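Glyoxylate reductase (Paecilomyces sp. J18, PDB 3WNV) probably reduces glyoxylate to glycolate with a nicotinamide cofactor, as a fungal member of the D-isomer specific 2-hydroxyacid dehydrogenase family. Local coordinates at residues Ala116-Phe121 / Val240-Gly245; Pro108-Asn113 / Gln300-Leu305; Glu41-Gly46 / Ala74-Val79; Arg255-Gly260 / Pro278-Asn283; Phe121-Ala126 / Phe176-Ile181. All coordinates share one frame; numbering follows the deposited sequence.

Interaction 1 of 5, residues Ala116-Phe121 / Val240-Gly245. With SO4 (sulfate ion), chain C.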
# COMPACT_ATOMS: atom_id res chain seq x y z
N ALA A 116 3.84 -2.83 8.81
CA ALA A 116 3.34 -3.06 10.17
C ALA A 116 4.11 -2.26 11.22
O ALA A 116 3.50 -1.80 12.18
CB ALA A 116 3.37 -4.60 10.51
N ASP A 117 5.42 -2.11 11.05
CA ASP A 117 6.26 -1.32 11.94
C ASP A 117 5.70 0.10 11.97
O ASP A 117 5.52 0.67 13.06
CB ASP A 117 7.74 -1.29 11.52
CG ASP A 117 8.38 -2.64 11.57
OD1 ASP A 117 7.84 -3.53 12.26
OD2 ASP A 117 9.45 -2.83 10.89
N VAL A 118 5.38 0.63 10.79
CA VAL A 118 4.88 2.01 10.72
C VAL A 118 3.44 2.09 11.27
O VAL A 118 3.10 3.02 11.93
CB VAL A 118 5.02 2.58 9.31
CG1 VAL A 118 4.12 3.79 9.10
CG2 VAL A 118 6.47 2.98 9.06
N ALA A 119 2.64 1.06 11.05
CA ALA A 119 1.26 1.01 11.58
C ALA A 119 1.30 1.10 13.10
O ALA A 119 0.50 1.79 13.70
CB ALA A 119 0.60 -0.29 11.19
N ILE A 120 2.20 0.35 13.74
CA ILE A 120 2.25 0.38 15.23
C ILE A 120 2.82 1.72 15.70
O ILE A 120 2.32 2.32 16.65
CB ILE A 120 3.08 -0.78 15.78
CG1 ILE A 120 2.39 -2.13 15.43
CG2 ILE A 120 3.36 -0.64 17.30
CD1 ILE A 120 0.95 -2.34 16.00
N PHE A 121 3.85 2.21 15.01
CA PHE A 121 4.36 3.55 15.30
C PHE A 121 3.26 4.58 15.26
O PHE A 121 3.08 5.35 16.21
CB PHE A 121 5.53 3.90 14.35
CG PHE A 121 6.09 5.28 14.56
CD1 PHE A 121 7.05 5.49 15.53
CD2 PHE A 121 5.70 6.34 13.76
CE1 PHE A 121 7.61 6.76 15.74
CE2 PHE A 121 6.26 7.64 13.93
CZ PHE A 121 7.25 7.85 14.94
N VAL A 240 -6.34 3.90 12.24
CA VAL A 240 -5.02 3.81 11.58
C VAL A 240 -5.17 3.32 10.17
O VAL A 240 -5.92 2.37 9.93
CB VAL A 240 -4.11 2.87 12.37
CG1 VAL A 240 -2.79 2.58 11.61
CG2 VAL A 240 -3.81 3.43 13.78
N ASN A 241 -4.45 3.96 9.24
CA ASN A 241 -4.44 3.54 7.85
C ASN A 241 -3.07 3.61 7.27
O ASN A 241 -2.52 4.66 7.15
CB ASN A 241 -5.36 4.45 7.04
CG ASN A 241 -5.74 3.88 5.71
OD1 ASN A 241 -5.40 2.77 5.42
ND2 ASN A 241 -6.48 4.63 4.94
N THR A 242 -2.53 2.48 6.90
CA THR A 242 -1.31 2.41 6.17
C THR A 242 -1.49 1.84 4.76
O THR A 242 -0.55 1.58 4.10
CB THR A 242 -0.25 1.61 6.90
OG1 THR A 242 -0.77 0.32 7.11
CG2 THR A 242 0.07 2.20 8.23
N ALA A 243 -2.73 1.68 4.35
CA ALA A 243 -3.08 0.97 3.11
C ALA A 243 -3.22 1.90 1.92
O ALA A 243 -2.26 2.13 1.18
CB ALA A 243 -4.37 0.12 3.31
N ARG A 244 -4.43 2.40 1.68
CA ARG A 244 -4.66 3.37 0.63
C ARG A 244 -5.59 4.43 1.20
O ARG A 244 -6.58 4.09 1.84
CB ARG A 244 -5.31 2.69 -0.60
CG ARG A 244 -4.34 1.82 -1.41
CD ARG A 244 -3.35 2.74 -2.13
NE ARG A 244 -2.44 2.03 -3.05
CZ ARG A 244 -1.24 1.57 -2.69
NH1 ARG A 244 -0.81 1.72 -1.43
NH2 ARG A 244 -0.48 0.93 -3.58
N GLY A 245 -5.31 5.71 0.98
CA GLY A 245 -6.06 6.71 1.73
C GLY A 245 -7.50 6.80 1.24
O GLY A 245 -8.38 7.16 2.00
S SO4 C . 2.60 -0.60 -1.63
O1 SO4 C . 1.81 0.34 -0.87
O2 SO4 C . 2.69 -1.90 -0.97
O3 SO4 C . 1.88 -0.82 -2.92
O4 SO4 C . 3.95 -0.09 -1.82
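The sulfate is gripped by Arg244 through two parallel-running bonds, one from each terminal nitrogen: Arg244 NH1 gives an almost straight bond to sulfate O1 (3.0 Å, 168°), and Arg244 NH2 reaches sulfate O3, also at 3.0 Å. The sulfur lies in the guanidinium plane, off its edge, and Gly88 N and Ala87 N hold the same anion. NH1 is shared, since it also donates to Ala243 O at 3.0 Å, while Asp90 pairs with NE; together these fix the rotation of the guanidinium. The sulfate probably came from the crystallisation liquor, but its place is consistent with a pocket for the substrate carboxylate, as in relatives of this family. A leucine in place of Arg244 would probably leave the anion to the backbone N-H groups of Ala87 and Gly88, and would leave Asp90 without its charge partner. Behind Arg244, Asn241 clamps the turn: its OD1 accepts from Ala243 N (3.1 Å), an Asx turn, and its ND2 reaches Arg244 O. Against the helix itself the contact is apolar and rests mainly on Thr242. With OG1 lodged between the backbone N and the carbonyl carbon (chi1 59°), CG2 is turned onto the helix, 3.7 Å from Ala119 CA. Two residues earlier on the strand, Val240 CG1 lies 4.0 Å from Ala119 O. The turn at the end of strand 237-241 in the seven-stranded Rossmann-type sheet is thus laid against helix 112-127, whose Ala116 and Ala119 also touch Val169 of helix 164-175.

Interaction 2 of 5, residues Pro108-Asn113 / Gln300-Leu305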
# COMPACT_ATOMS: atom_id res chain seq x y z
N PRO A 108 4.16 -9.15 -2.77
CA PRO A 108 3.45 -9.56 -1.54
C PRO A 108 4.30 -10.37 -0.53
O PRO A 108 5.00 -11.23 -0.92
CB PRO A 108 2.41 -10.53 -2.08
CG PRO A 108 3.17 -11.23 -3.16
CD PRO A 108 3.86 -10.08 -3.88
N ILE A 109 4.31 -9.99 0.73
CA ILE A 109 5.24 -10.59 1.68
C ILE A 109 6.66 -10.04 1.78
O ILE A 109 7.37 -10.49 2.61
CB ILE A 109 5.54 -12.07 1.47
CG1 ILE A 109 4.31 -12.87 1.08
CG2 ILE A 109 6.17 -12.63 2.73
CD1 ILE A 109 4.59 -14.38 1.12
N ALA A 110 7.01 -9.01 1.06
CA ALA A 110 8.17 -8.20 1.26
C ALA A 110 7.80 -6.92 2.01
O ALA A 110 8.60 -6.41 2.71
CB ALA A 110 8.82 -7.90 -0.02
N VAL A 111 6.59 -6.43 1.81
CA VAL A 111 6.18 -5.17 2.45
C VAL A 111 5.71 -5.36 3.89
O VAL A 111 5.52 -4.36 4.60
CB VAL A 111 5.05 -4.47 1.66
CG1 VAL A 111 5.43 -4.23 0.21
CG2 VAL A 111 3.78 -5.29 1.74
N ASN A 112 5.52 -6.60 4.34
CA ASN A 112 4.73 -6.83 5.55
C ASN A 112 5.35 -6.25 6.83
O ASN A 112 4.66 -5.59 7.62
CB ASN A 112 4.50 -8.34 5.79
CG ASN A 112 3.54 -8.96 4.78
OD1 ASN A 112 3.01 -8.28 3.91
ND2 ASN A 112 3.33 -10.30 4.90
N ASN A 113 6.63 -6.51 7.05
CA ASN A 113 7.25 -6.07 8.30
C ASN A 113 7.30 -4.56 8.37
O ASN A 113 6.85 -3.98 9.36
CB ASN A 113 8.66 -6.62 8.46
CG ASN A 113 8.66 -8.06 8.94
OD1 ASN A 113 7.82 -8.45 9.75
ND2 ASN A 113 9.61 -8.86 8.45
N GLN A 300 12.91 -1.85 0.73
CA GLN A 300 12.99 -1.45 -0.69
C GLN A 300 13.85 -2.38 -1.50
O GLN A 300 13.50 -2.66 -2.64
CB GLN A 300 13.47 0.01 -0.86
CG GLN A 300 12.37 1.01 -0.52
CD GLN A 300 12.77 2.43 -0.87
OE1 GLN A 300 13.93 2.70 -1.22
NE2 GLN A 300 11.81 3.34 -0.81
N LYS A 301 14.98 -2.87 -0.96
CA LYS A 301 15.85 -3.71 -1.79
C LYS A 301 15.20 -5.07 -1.91
O LYS A 301 15.22 -5.67 -2.98
CB LYS A 301 17.24 -3.88 -1.19
CG LYS A 301 18.12 -4.76 -2.10
CD LYS A 301 19.60 -4.61 -1.78
CE LYS A 301 20.41 -5.50 -2.72
NZ LYS A 301 21.84 -5.22 -2.55
N GLU A 302 14.55 -5.52 -0.84
CA GLU A 302 13.88 -6.84 -0.94
C GLU A 302 12.76 -6.78 -1.98
O GLU A 302 12.54 -7.74 -2.73
CB GLU A 302 13.28 -7.26 0.39
CG GLU A 302 12.54 -8.60 0.34
CD GLU A 302 13.46 -9.82 0.11
OE1 GLU A 302 14.71 -9.70 0.18
OE2 GLU A 302 12.90 -10.91 -0.15
N MET A 303 12.07 -5.65 -2.05
CA MET A 303 10.97 -5.50 -3.03
C MET A 303 11.54 -5.51 -4.47
O MET A 303 11.06 -6.26 -5.31
CB MET A 303 10.16 -4.24 -2.75
CG MET A 303 9.24 -4.29 -1.45
SD MET A 303 8.77 -2.61 -1.08
CE MET A 303 7.41 -2.43 -2.23
N GLU A 304 12.54 -4.67 -4.75
CA GLU A 304 13.23 -4.75 -6.05
C GLU A 304 13.71 -6.15 -6.44
O GLU A 304 13.54 -6.54 -7.61
CB GLU A 304 14.36 -3.73 -6.12
CG GLU A 304 13.84 -2.33 -6.16
CD GLU A 304 14.90 -1.27 -6.31
OE1 GLU A 304 16.10 -1.53 -6.07
OE2 GLU A 304 14.52 -0.12 -6.62
N LEU A 305 14.35 -6.87 -5.52
CA LEU A 305 14.88 -8.20 -5.83
C LEU A 305 13.76 -9.17 -6.19
O LEU A 305 13.94 -10.02 -7.08
CB LEU A 305 15.74 -8.74 -4.67
CG LEU A 305 17.06 -8.01 -4.44
CD1 LEU A 305 17.76 -8.57 -3.21
CD2 LEU A 305 17.95 -8.12 -5.65
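Apolar packing without hydrogen bonds joins Ala110 and Val111 to Glu302 and Met303, where the two domains of the enzyme meet. In the two-domain fold of the D-2-hydroxyacid dehydrogenases the chain crosses between domains twice, and both crossings come together here: residues 108-113 lead from the five-stranded parallel sheet into helix 112-127, and helix 297-317 brings the chain back beside the same sheet, where Met303 also touches Asn85 of strand 81-85. The CA atoms of Ala110 and Met303 are the nearest across the contact, 5.8 Å apart. The methyl of Ala110 sits over the start of two neighbouring side chains, 3.8 Å from Glu302 CG and 3.9 Å from Met303 CG. Glu302 contributes only the aliphatic part of its chain, which then bends at CG-CB and carries the carboxylate onward. Around the same helix, Gln300 and Glu304 turn to another side and bond to His14, with Glu304 also taking Val13 N, and so tie helix 297-317 to the loop after strand 5-9. Val111 has Ile165 of helix 164-175 and Ala87 as further neighbours, and its side chain comes within about 4 Å of the bound sulfate. An alanine in place of Met303 would probably open a gap beside Val111 and strip Ala110 of part of its cover at the domain junction. Met303 and Val111 cross at about a right angle: the thioether is bent at its last torsion (chi3 82°), which sets Met303 CE 3.6 Å from Val111 CG1, with Met303 SD 3.9 Å from that same methyl.

Interaction 3 of 5, residues Glu41-Gly46 / Ala74-Val79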
# COMPACT_ATOMS: atom_id res chain seq x y z
N GLU A 41 3.96 7.48 -27.46
CA GLU A 41 4.63 7.69 -28.74
C GLU A 41 5.70 6.63 -29.01
O GLU A 41 5.82 6.15 -30.12
CB GLU A 41 5.24 9.09 -28.83
CG GLU A 41 4.27 10.16 -29.33
CD GLU A 41 4.81 11.58 -29.16
OE1 GLU A 41 6.05 11.73 -29.02
OE2 GLU A 41 3.99 12.52 -29.16
N ASN A 42 6.47 6.28 -27.97
CA ASN A 42 7.49 5.24 -28.12
C ASN A 42 6.83 3.93 -28.48
O ASN A 42 7.29 3.24 -29.38
CB ASN A 42 8.29 5.05 -26.81
CG ASN A 42 9.24 6.21 -26.52
OD1 ASN A 42 9.40 7.11 -27.34
ND2 ASN A 42 9.87 6.17 -25.34
N CYS A 43 5.77 3.58 -27.76
CA CYS A 43 5.03 2.34 -28.06
C CYS A 43 4.56 2.28 -29.51
O CYS A 43 4.73 1.26 -30.20
CB CYS A 43 3.82 2.20 -27.11
SG CYS A 43 4.19 1.88 -25.39
N LYS A 44 4.00 3.38 -30.00
CA LYS A 44 3.42 3.41 -31.34
C LYS A 44 4.55 3.39 -32.35
O LYS A 44 4.36 2.96 -33.48
CB LYS A 44 2.50 4.63 -31.50
CG LYS A 44 1.65 4.65 -32.79
CD LYS A 44 0.52 5.71 -32.71
CE LYS A 44 -0.54 5.55 -33.81
NZ LYS A 44 -1.65 6.56 -33.71
N SER A 45 5.75 3.80 -31.93
CA SER A 45 6.88 3.95 -32.87
C SER A 45 7.54 2.64 -33.26
O SER A 45 8.33 2.60 -34.21
CB SER A 45 7.96 4.83 -32.25
OG SER A 45 8.62 4.12 -31.21
N GLY A 46 7.25 1.57 -32.51
CA GLY A 46 7.82 0.26 -32.81
C GLY A 46 9.10 -0.05 -32.03
O GLY A 46 9.65 -1.15 -32.12
N ALA A 74 -2.22 0.27 -25.91
CA ALA A 74 -1.08 0.75 -26.70
C ALA A 74 0.19 -0.11 -26.60
O ALA A 74 1.08 0.02 -27.43
CB ALA A 74 -0.72 2.19 -26.27
N LEU A 75 0.32 -0.95 -25.57
CA LEU A 75 1.54 -1.78 -25.46
C LEU A 75 1.71 -2.67 -26.69
O LEU A 75 0.74 -3.10 -27.30
CB LEU A 75 1.50 -2.63 -24.19
CG LEU A 75 1.59 -1.90 -22.85
CD1 LEU A 75 1.44 -2.87 -21.68
CD2 LEU A 75 2.90 -1.07 -22.75
N PRO A 76 2.96 -2.93 -27.10
CA PRO A 76 3.18 -3.81 -28.25
C PRO A 76 2.72 -5.22 -27.93
O PRO A 76 2.74 -5.67 -26.76
CB PRO A 76 4.70 -3.79 -28.45
CG PRO A 76 5.24 -2.74 -27.56
CD PRO A 76 4.20 -2.42 -26.52
N LYS A 77 2.30 -5.92 -28.97
CA LYS A 77 1.80 -7.28 -28.85
C LYS A 77 2.83 -8.24 -28.23
O LYS A 77 2.46 -9.29 -27.67
CB LYS A 77 1.36 -7.74 -30.24
CG LYS A 77 0.56 -9.01 -30.33
CD LYS A 77 0.22 -9.30 -31.82
CE LYS A 77 -0.66 -10.54 -31.98
NZ LYS A 77 -2.01 -10.28 -31.42
N SER A 78 4.12 -7.91 -28.35
CA SER A 78 5.17 -8.73 -27.75
C SER A 78 5.09 -8.87 -26.22
O SER A 78 5.58 -9.84 -25.65
CB SER A 78 6.53 -8.15 -28.12
OG SER A 78 6.55 -6.74 -27.84
N VAL A 79 4.53 -7.88 -25.54
CA VAL A 79 4.57 -7.86 -24.06
C VAL A 79 3.79 -9.01 -23.46
O VAL A 79 2.60 -9.20 -23.75
CB VAL A 79 4.03 -6.56 -23.51
CG1 VAL A 79 4.05 -6.58 -21.95
CG2 VAL A 79 4.81 -5.37 -24.08
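Two helices of the five-stranded alpha/beta domain finish side by side, and Cys43, in the last turn of helix 36-45, fills the seam against Ala74, the last residue of helix 69-74, and Leu75 and Pro76 just beyond it. Cys43 CB lies 3.5 Å from Ala74 O, the closest approach between the two segments. Its sulfur stands anti to the carbonyl carbon and beside the backbone N (chi1 -69°), a setting that carries SG past the Ala74 carbonyl to the apolar groups beyond: Leu75 CD2 at 4.2 Å and, more loosely, Pro76 CD at 4.4 Å. No hydrogen bond spans the seam, so the fit rests on shape. Leu75 starts away from Cys43, touches Phe39, and meets the sulfur with the CD2 methyl alone. Tyr48 adds to the same apolar patch, touching both Cys43 and Pro76. Helix 36-45 ends at Gly46, which takes a positive phi. Across the seam the chain folds into a type I beta turn from Pro76 to Val79, closed by Val79 N to Pro76 O at 3.1 Å, and Ser78 OG bonds to Val51 O at the start of strand 51-57. Such packing joins helices from neighbouring crossovers, 27-31 to 51-57 and 51-57 to 81-85, of a parallel alpha/beta sheet.

Interaction 4 of 5, residues Arg255-Gly260 / Pro278-Asn283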
# COMPACT_ATOMS: atom_id res chain seq x y z
N ARG A 255 -14.70 15.62 9.47
CA ARG A 255 -15.87 15.98 10.26
C ARG A 255 -16.02 15.16 11.56
O ARG A 255 -16.50 15.67 12.57
CB ARG A 255 -17.15 15.87 9.43
CG ARG A 255 -17.12 16.72 8.16
CD ARG A 255 -18.51 16.84 7.53
NE ARG A 255 -18.96 15.57 6.94
CZ ARG A 255 -18.68 15.15 5.70
NH1 ARG A 255 -17.93 15.89 4.89
NH2 ARG A 255 -19.16 14.00 5.26
N ALA A 256 -15.63 13.89 11.50
CA ALA A 256 -15.73 13.01 12.64
C ALA A 256 -14.67 13.30 13.70
O ALA A 256 -14.88 13.12 14.91
CB ALA A 256 -15.68 11.52 12.15
N LEU A 257 -13.51 13.76 13.25
CA LEU A 257 -12.48 14.25 14.17
C LEU A 257 -12.97 15.53 14.82
O LEU A 257 -12.81 15.74 16.04
CB LEU A 257 -11.20 14.52 13.38
CG LEU A 257 -10.35 13.28 13.16
CD1 LEU A 257 -9.36 13.49 12.04
CD2 LEU A 257 -9.57 12.90 14.45
N GLU A 258 -13.60 16.38 14.01
CA GLU A 258 -14.10 17.67 14.48
C GLU A 258 -15.21 17.55 15.52
O GLU A 258 -15.28 18.35 16.45
CB GLU A 258 -14.59 18.52 13.31
CG GLU A 258 -13.48 19.08 12.41
CD GLU A 258 -14.04 19.79 11.17
OE1 GLU A 258 -15.23 19.59 10.82
OE2 GLU A 258 -13.26 20.54 10.53
N SER A 259 -16.08 16.55 15.38
CA SER A 259 -17.18 16.38 16.33
C SER A 259 -16.69 15.70 17.62
O SER A 259 -17.39 15.71 18.64
CB SER A 259 -18.30 15.56 15.71
OG SER A 259 -17.90 14.19 15.69
N GLY A 260 -15.50 15.11 17.57
CA GLY A 260 -14.97 14.37 18.71
C GLY A 260 -15.35 12.91 18.65
O GLY A 260 -15.01 12.15 19.55
N PRO A 278 -7.07 19.75 4.59
CA PRO A 278 -6.53 20.75 5.52
C PRO A 278 -6.91 20.50 6.98
O PRO A 278 -6.03 20.55 7.84
CB PRO A 278 -7.17 22.06 5.04
CG PRO A 278 -7.47 21.84 3.63
CD PRO A 278 -7.86 20.37 3.52
N GLY A 279 -8.18 20.22 7.26
CA GLY A 279 -8.61 19.97 8.62
C GLY A 279 -7.91 18.78 9.23
O GLY A 279 -7.83 18.64 10.46
N LEU A 280 -7.38 17.91 8.38
CA LEU A 280 -6.60 16.78 8.87
C LEU A 280 -5.14 17.22 9.15
O LEU A 280 -4.61 17.04 10.25
CB LEU A 280 -6.67 15.67 7.83
CG LEU A 280 -6.16 14.30 8.16
CD1 LEU A 280 -6.78 13.85 9.47
CD2 LEU A 280 -6.54 13.32 7.04
N LEU A 281 -4.52 17.85 8.16
CA LEU A 281 -3.14 18.28 8.27
C LEU A 281 -2.97 19.23 9.43
O LEU A 281 -1.94 19.20 10.10
CB LEU A 281 -2.70 18.96 6.96
CG LEU A 281 -1.20 19.10 6.71
CD1 LEU A 281 -0.54 17.75 6.87
CD2 LEU A 281 -0.98 19.65 5.29
N ASN A 282 -4.01 20.02 9.72
CA ASN A 282 -3.87 21.11 10.69
C ASN A 282 -4.23 20.69 12.09
O ASN A 282 -4.20 21.50 13.00
CB ASN A 282 -4.73 22.33 10.32
CG ASN A 282 -4.36 22.92 8.97
OD1 ASN A 282 -3.27 22.67 8.44
ND2 ASN A 282 -5.28 23.71 8.40
N ASN A 283 -4.57 19.41 12.26
CA ASN A 283 -5.01 18.89 13.56
C ASN A 283 -3.83 18.29 14.36
O ASN A 283 -3.30 17.22 14.01
CB ASN A 283 -6.08 17.81 13.32
CG ASN A 283 -6.71 17.30 14.58
OD1 ASN A 283 -6.17 17.48 15.67
ND2 ASN A 283 -7.85 16.65 14.45
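Leu257 leaves its helix with CG beside the backbone N and anti to the carbonyl carbon (chi1 -83°), whereas Leu280 swings CG anti to its backbone N (chi1 -170°) and its second torsion (chi2 51°) brings the CD1 branch round to Leu257; the two methyls meet at 3.7 Å, Leu257 CD1 to Leu280 CD1. The leucines meet at a slant, each by one branch. Asn283, with CG likewise anti to the backbone N, lays its amide nitrogen against Leu257: Asn283 ND2 is 4.1 Å from both Leu257 CB and Leu257 CD2. This is van der Waals contact, for the polar grip of the amide is elsewhere, in the bond from Arg285 N to Asn283 OD1. Asn283 N also bonds back to Leu280 O (3.1 Å), linking two of the contact residues through the backbone. The first helix closes in a Schellman motif at Gly260, whose N reaches Leu257 O at 3.2 Å and, weakly, Ala256 O. Within the Rossmann-type domain, strand 262-267 follows the first helix and touches both partners, Leu257 by Val262 and Leu280 by Val265 and Leu267; Leu280 also rests on Val254, and the short helix 278-281 packs beside helix 250-259 near the edge strand 287-288.

Interaction 5 of 5, residues Phe121-Ala126 / Phe176-Ile181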
# COMPACT_ATOMS: atom_id res chain seq x y z
N PHE A 121 3.85 2.21 15.01
CA PHE A 121 4.36 3.55 15.30
C PHE A 121 3.26 4.58 15.26
O PHE A 121 3.08 5.35 16.21
CB PHE A 121 5.53 3.90 14.35
CG PHE A 121 6.09 5.28 14.56
CD1 PHE A 121 7.05 5.49 15.53
CD2 PHE A 121 5.70 6.34 13.76
CE1 PHE A 121 7.61 6.76 15.74
CE2 PHE A 121 6.26 7.64 13.93
CZ PHE A 121 7.25 7.85 14.94
N LEU A 122 2.50 4.60 14.17
CA LEU A 122 1.35 5.49 14.07
C LEU A 122 0.30 5.29 15.16
O LEU A 122 -0.28 6.26 15.61
CB LEU A 122 0.70 5.37 12.68
CG LEU A 122 1.49 5.95 11.53
CD1 LEU A 122 0.83 5.55 10.18
CD2 LEU A 122 1.58 7.49 11.66
N MET A 123 0.01 4.04 15.54
CA MET A 123 -1.00 3.78 16.56
C MET A 123 -0.59 4.37 17.92
O MET A 123 -1.36 5.00 18.60
CB MET A 123 -1.20 2.27 16.70
CG MET A 123 -2.30 1.91 17.71
SD MET A 123 -2.45 0.11 17.97
CE MET A 123 -1.00 -0.24 18.99
N ILE A 124 0.64 4.12 18.33
CA ILE A 124 1.10 4.67 19.60
C ILE A 124 1.12 6.22 19.51
O ILE A 124 0.66 6.89 20.45
CB ILE A 124 2.51 4.14 19.91
CG1 ILE A 124 2.44 2.60 20.08
CG2 ILE A 124 3.06 4.80 21.18
CD1 ILE A 124 1.42 2.12 21.11
N GLY A 125 1.55 6.76 18.37
CA GLY A 125 1.57 8.22 18.15
C GLY A 125 0.16 8.80 18.34
O GLY A 125 -0.03 9.87 18.98
N ALA A 126 -0.83 8.10 17.80
CA ALA A 126 -2.22 8.59 17.81
C ALA A 126 -2.79 8.50 19.22
O ALA A 126 -3.47 9.43 19.69
CB ALA A 126 -3.05 7.80 16.83
N PHE A 176 1.74 -5.62 22.75
CA PHE A 176 1.34 -4.40 23.46
C PHE A 176 0.13 -4.64 24.35
O PHE A 176 -0.38 -3.71 24.96
CB PHE A 176 1.07 -3.21 22.51
CG PHE A 176 2.30 -2.63 21.86
CD1 PHE A 176 3.02 -3.35 20.91
CD2 PHE A 176 2.71 -1.34 22.17
CE1 PHE A 176 4.14 -2.82 20.32
CE2 PHE A 176 3.85 -0.80 21.57
CZ PHE A 176 4.56 -1.53 20.64
N GLY A 177 -0.31 -5.90 24.45
CA GLY A 177 -1.42 -6.26 25.31
C GLY A 177 -2.82 -6.09 24.71
O GLY A 177 -3.81 -6.12 25.46
N MET A 178 -2.90 -5.91 23.39
CA MET A 178 -4.19 -5.75 22.71
C MET A 178 -4.88 -7.08 22.38
O MET A 178 -4.22 -8.10 22.20
CB MET A 178 -4.03 -4.92 21.43
CG MET A 178 -3.40 -3.59 21.71
SD MET A 178 -3.43 -2.54 20.28
CE MET A 178 -5.08 -1.83 20.37
N ASN A 179 -6.21 -7.05 22.33
CA ASN A 179 -7.03 -8.16 21.84
C ASN A 179 -7.30 -7.88 20.37
O ASN A 179 -7.46 -6.72 19.97
CB ASN A 179 -8.36 -8.20 22.57
CG ASN A 179 -8.19 -8.39 24.04
OD1 ASN A 179 -8.76 -7.65 24.84
ND2 ASN A 179 -7.39 -9.38 24.42
N ILE A 180 -7.35 -8.92 19.57
CA ILE A 180 -7.40 -8.69 18.11
C ILE A 180 -8.70 -9.22 17.53
O ILE A 180 -9.07 -10.38 17.77
CB ILE A 180 -6.24 -9.38 17.37
CG1 ILE A 180 -4.93 -9.17 18.11
CG2 ILE A 180 -6.17 -8.90 15.90
CD1 ILE A 180 -4.48 -7.67 18.18
N ILE A 181 -9.41 -8.37 16.80
CA ILE A 181 -10.57 -8.83 16.02
C ILE A 181 -10.40 -8.43 14.56
O ILE A 181 -9.65 -7.50 14.24
CB ILE A 181 -11.93 -8.30 16.55
CG1 ILE A 181 -11.95 -6.75 16.52
CG2 ILE A 181 -12.17 -8.81 17.96
CD1 ILE A 181 -13.36 -6.17 16.93
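Met123 runs out extended as far as its sulfur to reach Met178: from CB, which sets out toward the other segment, CG runs anti to the backbone N (chi1 -177°) and the next torsion is extended too. This brings the sulfur up to its counterpart, Met123 SD standing 3.6 Å from Met178 SD and 4.1 Å from Met178 CE. At the last torsion the chain bends (chi3 75°), and the terminal methyl lies alongside the partner sulfur, with Met123 CE 3.6 Å from Met178 SD. Met178 is bent at the same place, and the two thioethers pass each other in opposite directions, so each sulfur has the other's end for a neighbour. The next residue, Ile124, makes the second half of the contact with Phe176. Its CD1 comes to the ring obliquely, 3.8 Å from both Phe176 CD2 and Phe176 CE2, and Ile124 CG1 lies 4.0 Å from Phe176 CE2. The isoleucine therefore bears on the CD2-CE2 bond of the ring with both atoms of its longer branch. Between Phe176 and Met178 the chain turns at Gly177, which has a positive phi (85°) and closes helix 164-175 in a Schellman motif. That helix belongs to the beta-alpha-beta crossover from strand 156-160 to strand 179-183, which opens with Gly161, Gly163 and Gly166 in a pattern consistent with a dinucleotide-binding loop. Helix 112-127 packs against the point where this crossover re-enters the sheet, and Met178 also touches Ala173 of helix 164-175 and Leu157 of strand 156-160.

In the fold
Helix 112-127 links three of the contacts: interaction 2 lies at its beginning, at the domain junction, interaction 1 uses its middle and interaction 5 follows directly, sharing Phe121. Interactions 1 and 5 touch, Ile120 CG2 lying 3.7 Å from Phe176 CZ and Thr242 CG2 3.9 Å from Leu122 CD1, so one helix packs against both the end of strand 237-241 and the entry to strand 179-183. The sulfate is bound in interaction 1, and Val111 of interaction 2 approaches it, although the two centres are about 16 Å apart. Interactions 3 and 4 are remote structural packing, one in each domain, on opposite sides of the chain's centre with their own centres about 46 Å apart.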